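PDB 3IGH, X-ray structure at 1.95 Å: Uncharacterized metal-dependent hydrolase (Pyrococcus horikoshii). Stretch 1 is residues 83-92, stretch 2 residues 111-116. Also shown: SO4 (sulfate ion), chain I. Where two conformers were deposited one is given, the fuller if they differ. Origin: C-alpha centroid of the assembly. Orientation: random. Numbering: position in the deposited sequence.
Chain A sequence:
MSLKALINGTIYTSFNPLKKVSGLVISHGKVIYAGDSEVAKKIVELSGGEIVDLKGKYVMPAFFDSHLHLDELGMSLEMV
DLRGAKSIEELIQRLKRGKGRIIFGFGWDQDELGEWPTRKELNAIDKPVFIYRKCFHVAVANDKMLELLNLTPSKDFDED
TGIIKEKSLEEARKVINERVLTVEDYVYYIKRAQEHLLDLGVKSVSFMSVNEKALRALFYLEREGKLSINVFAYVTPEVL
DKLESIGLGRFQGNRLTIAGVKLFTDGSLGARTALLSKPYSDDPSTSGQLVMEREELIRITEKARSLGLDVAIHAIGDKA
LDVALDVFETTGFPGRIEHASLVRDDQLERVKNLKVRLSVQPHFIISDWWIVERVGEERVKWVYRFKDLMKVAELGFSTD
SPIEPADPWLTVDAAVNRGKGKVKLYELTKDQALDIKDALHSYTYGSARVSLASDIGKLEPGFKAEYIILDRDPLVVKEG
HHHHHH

Stretch 1, residues 83-92: RGAKSIEELI
Stretch 2 111-116: DELGEW

The end of one helix meets the start of another here, and 436 Å² of surface, both sides summed, is buried between the two stretches. Residues 83–87 form an irregular segment that leads into a helix running from Ile-88 through Ile-92 and beyond; residues 111–113 are the last of a helix that begins before residue 111, after which 114–116 run on as loop. The closest approach of CA atoms is between Ser-87 and Leu-113, 4.4 Å apart.

Leu-113 (phi/psi -74/-33), buried, gives up the most area. Its CA-to-CB bond points sideways, but the m,t rotamer brings the branched end nearer the first stretch. CD2 packs 4.1 Å from Ala-85 CB and sits 3.4 Å from Ser-87 O; CD1 lies 3.9 Å from Leu-91 CD1 and 4.3 Å from Ile-88 CD1. A leucine suits this place because its two methyls can meet several apolar partners at once, while Ala-85 (-66/127) offers a small methyl.

Glu-112 (-83/-38) covers nearly as much with a different chemistry. Its chi1 m, chi2 t side chain extends along the loop, so that OE2 accepts a hydrogen bond from Gly-84 N at 3.3 Å, while OE1 makes a long salt bridge with Lys-86 NZ at 3.7 Å. Gly-84 (80/1) has the positive phi that favours glycine. Lys-86 (-103/-5), with rotamers m,m,t,m, starts with CB directed away, yet its end comes nearer; NZ also donates to Gly-84 O at 3.0 Å. A water lies 2.9 Å from Ala-85 O and 3.1 Å from Glu-112 OE2, within hydrogen-bonding distance of both. At the backbone, Lys-86 CA approaches Glu-112 O at 3.4 Å in a CA-H...O contact.

Ile-88 (-56/-42; m,m) is the third large contributor. Its CA-to-CB bond points sideways, but the end of the side chain comes nearer, so that CD1 meets Leu-113 CD1, as above, while CG1 lies 3.5 Å from Glu-115 OE1; an apolar residue suits a place beside that leucine. A second water accepts from Ile-88 N at 2.9 Å and lies 2.8 Å from Glu-115 OE1 and 3.3 Å from Leu-113 O, linking the first turn of the helix that starts at Ile-88 to the end of the helix that ends at Leu-113. Glu-115 (-171/163) reaches it with chi1 p and chi2 t.

Ser-87 (-155/160, chi1 p) caps the helix that starts at Ile-88: OG accepts from Glu-90 N at 3.1 Å, satisfying an amide in the first turn, and Leu-91 N bonds Ser-87 O at 3.0 Å. Gly-114 (101/-13) follows the other helix, the first residue to leave helical phi/psi, with backbone angles at which a CB would jam against the preceding carbonyl oxygen.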

# COMPACT_ATOMS: atom_id res chain seq x y z
N ARG A 83 29.50 23.75 15.18
CA ARG A 83 30.33 24.51 14.24
C ARG A 83 30.70 25.85 14.85
O ARG A 83 29.86 26.52 15.44
CB ARG A 83 29.59 24.74 12.92
CG ARG A 83 29.41 23.48 12.09
CD ARG A 83 28.61 23.78 10.84
NE ARG A 83 27.26 24.24 11.17
CZ ARG A 83 26.33 24.53 10.27
NH1 ARG A 83 26.59 24.42 8.98
NH2 ARG A 83 25.13 24.94 10.67
N GLY A 84 31.98 26.20 14.76
CA GLY A 84 32.45 27.46 15.31
C GLY A 84 32.73 27.48 16.81
O GLY A 84 33.11 28.53 17.33
N ALA A 85 32.52 26.36 17.50
CA ALA A 85 32.86 26.25 18.93
C ALA A 85 34.37 26.37 19.10
O ALA A 85 35.14 25.67 18.45
CB ALA A 85 32.34 24.94 19.53
N LYS A 86 34.78 27.30 19.97
CA LYS A 86 36.18 27.70 20.06
C LYS A 86 36.94 27.11 21.25
O LYS A 86 38.15 27.32 21.37
CB LYS A 86 36.29 29.24 20.06
CG LYS A 86 35.91 29.91 18.74
CD LYS A 86 36.81 29.44 17.58
CE LYS A 86 36.56 30.25 16.32
NZ LYS A 86 35.20 30.02 15.75
N SER A 87 36.23 26.38 22.11
CA SER A 87 36.83 25.71 23.27
C SER A 87 36.00 24.51 23.69
O SER A 87 34.82 24.43 23.35
CB SER A 87 36.93 26.67 24.45
OG SER A 87 35.65 27.14 24.83
N ILE A 88 36.62 23.59 24.44
CA ILE A 88 35.90 22.47 25.06
C ILE A 88 34.76 22.99 25.93
O ILE A 88 33.64 22.47 25.87
CB ILE A 88 36.86 21.54 25.88
CG1 ILE A 88 37.93 20.91 24.97
CG2 ILE A 88 36.08 20.45 26.64
CD1 ILE A 88 37.40 20.16 23.75
N GLU A 89 35.03 24.06 26.68
CA GLU A 89 34.04 24.74 27.52
C GLU A 89 32.78 25.14 26.74
O GLU A 89 31.66 24.86 27.18
CB GLU A 89 34.69 25.95 28.22
CG GLU A 89 33.74 26.83 29.06
CD GLU A 89 33.18 28.03 28.28
OE1 GLU A 89 33.96 28.76 27.63
OE2 GLU A 89 31.94 28.24 28.34
N GLU A 90 32.99 25.78 25.59
CA GLU A 90 31.90 26.22 24.72
C GLU A 90 31.12 25.01 24.19
O GLU A 90 29.89 25.02 24.16
CB GLU A 90 32.45 27.05 23.56
CG GLU A 90 31.79 28.42 23.36
CD GLU A 90 30.55 28.37 22.47
OE1 GLU A 90 30.52 29.12 21.47
OE2 GLU A 90 29.61 27.61 22.77
N LEU A 91 31.86 23.97 23.79
CA LEU A 91 31.29 22.73 23.28
C LEU A 91 30.38 22.04 24.31
O LEU A 91 29.26 21.66 23.97
CB LEU A 91 32.42 21.80 22.81
CG LEU A 91 32.16 20.42 22.19
CD1 LEU A 91 33.08 20.19 21.01
CD2 LEU A 91 32.34 19.31 23.23
N ILE A 92 30.85 21.94 25.55
CA ILE A 92 30.06 21.32 26.64
C ILE A 92 28.82 22.15 26.95
O ILE A 92 27.74 21.61 27.19
CB ILE A 92 30.92 21.08 27.93
CG1 ILE A 92 32.14 20.18 27.64
CG2 ILE A 92 30.08 20.50 29.08
CD1 ILE A 92 31.82 18.75 27.24
N ASP A 111 40.74 22.09 15.15
CA ASP A 111 41.43 23.31 14.73
C ASP A 111 40.81 24.58 15.33
O ASP A 111 41.51 25.55 15.63
CB ASP A 111 41.50 23.40 13.21
CG ASP A 111 42.47 22.40 12.61
OD1 ASP A 111 43.25 21.78 13.37
OD2 ASP A 111 42.46 22.23 11.37
N GLU A 112 39.49 24.55 15.52
CA GLU A 112 38.77 25.65 16.17
C GLU A 112 38.82 25.56 17.70
O GLU A 112 38.92 26.57 18.39
CB GLU A 112 37.30 25.67 15.72
CG GLU A 112 37.11 25.95 14.23
CD GLU A 112 35.63 26.02 13.83
OE1 GLU A 112 35.19 27.11 13.41
OE2 GLU A 112 34.91 25.00 13.96
N LEU A 113 38.74 24.33 18.21
CA LEU A 113 38.70 24.05 19.64
C LEU A 113 40.07 24.24 20.30
O LEU A 113 40.15 24.65 21.46
CB LEU A 113 38.22 22.61 19.87
CG LEU A 113 36.78 22.24 19.50
CD1 LEU A 113 36.61 20.72 19.53
CD2 LEU A 113 35.79 22.93 20.41
N GLY A 114 41.13 23.93 19.56
CA GLY A 114 42.49 23.94 20.10
C GLY A 114 43.01 22.56 20.43
O GLY A 114 44.22 22.37 20.64
N GLU A 115 42.10 21.59 20.44
CA GLU A 115 42.33 20.23 20.94
C GLU A 115 41.13 19.34 20.58
O GLU A 115 40.06 19.84 20.27
CB GLU A 115 42.52 20.27 22.47
CG GLU A 115 41.40 20.98 23.22
CD GLU A 115 41.61 21.01 24.73
OE1 GLU A 115 41.19 22.00 25.37
OE2 GLU A 115 42.20 20.06 25.29
N TRP A 116 41.32 18.02 20.64
CA TRP A 116 40.23 17.07 20.41
C TRP A 116 39.32 16.97 21.63
O TRP A 116 39.80 17.01 22.76
CB TRP A 116 40.79 15.69 20.07
CG TRP A 116 41.38 15.57 18.70
CD1 TRP A 116 42.49 16.20 18.21
CD2 TRP A 116 40.89 14.74 17.63
NE1 TRP A 116 42.73 15.81 16.91
CE2 TRP A 116 41.76 14.92 16.53
CE3 TRP A 116 39.81 13.86 17.50
CZ2 TRP A 116 41.57 14.26 15.31
CZ3 TRP A 116 39.62 13.19 16.30
CH2 TRP A 116 40.50 13.40 15.22
S SO4 I . 45.26 16.74 14.14
O1 SO4 I . 45.46 17.01 15.56
O2 SO4 I . 46.55 16.52 13.49
O3 SO4 I . 44.44 15.54 13.99
O4 SO4 I . 44.60 17.88 13.51
O HOH W 1 34.56 23.49 16.63
O HOH W 2 39.48 24.03 24.63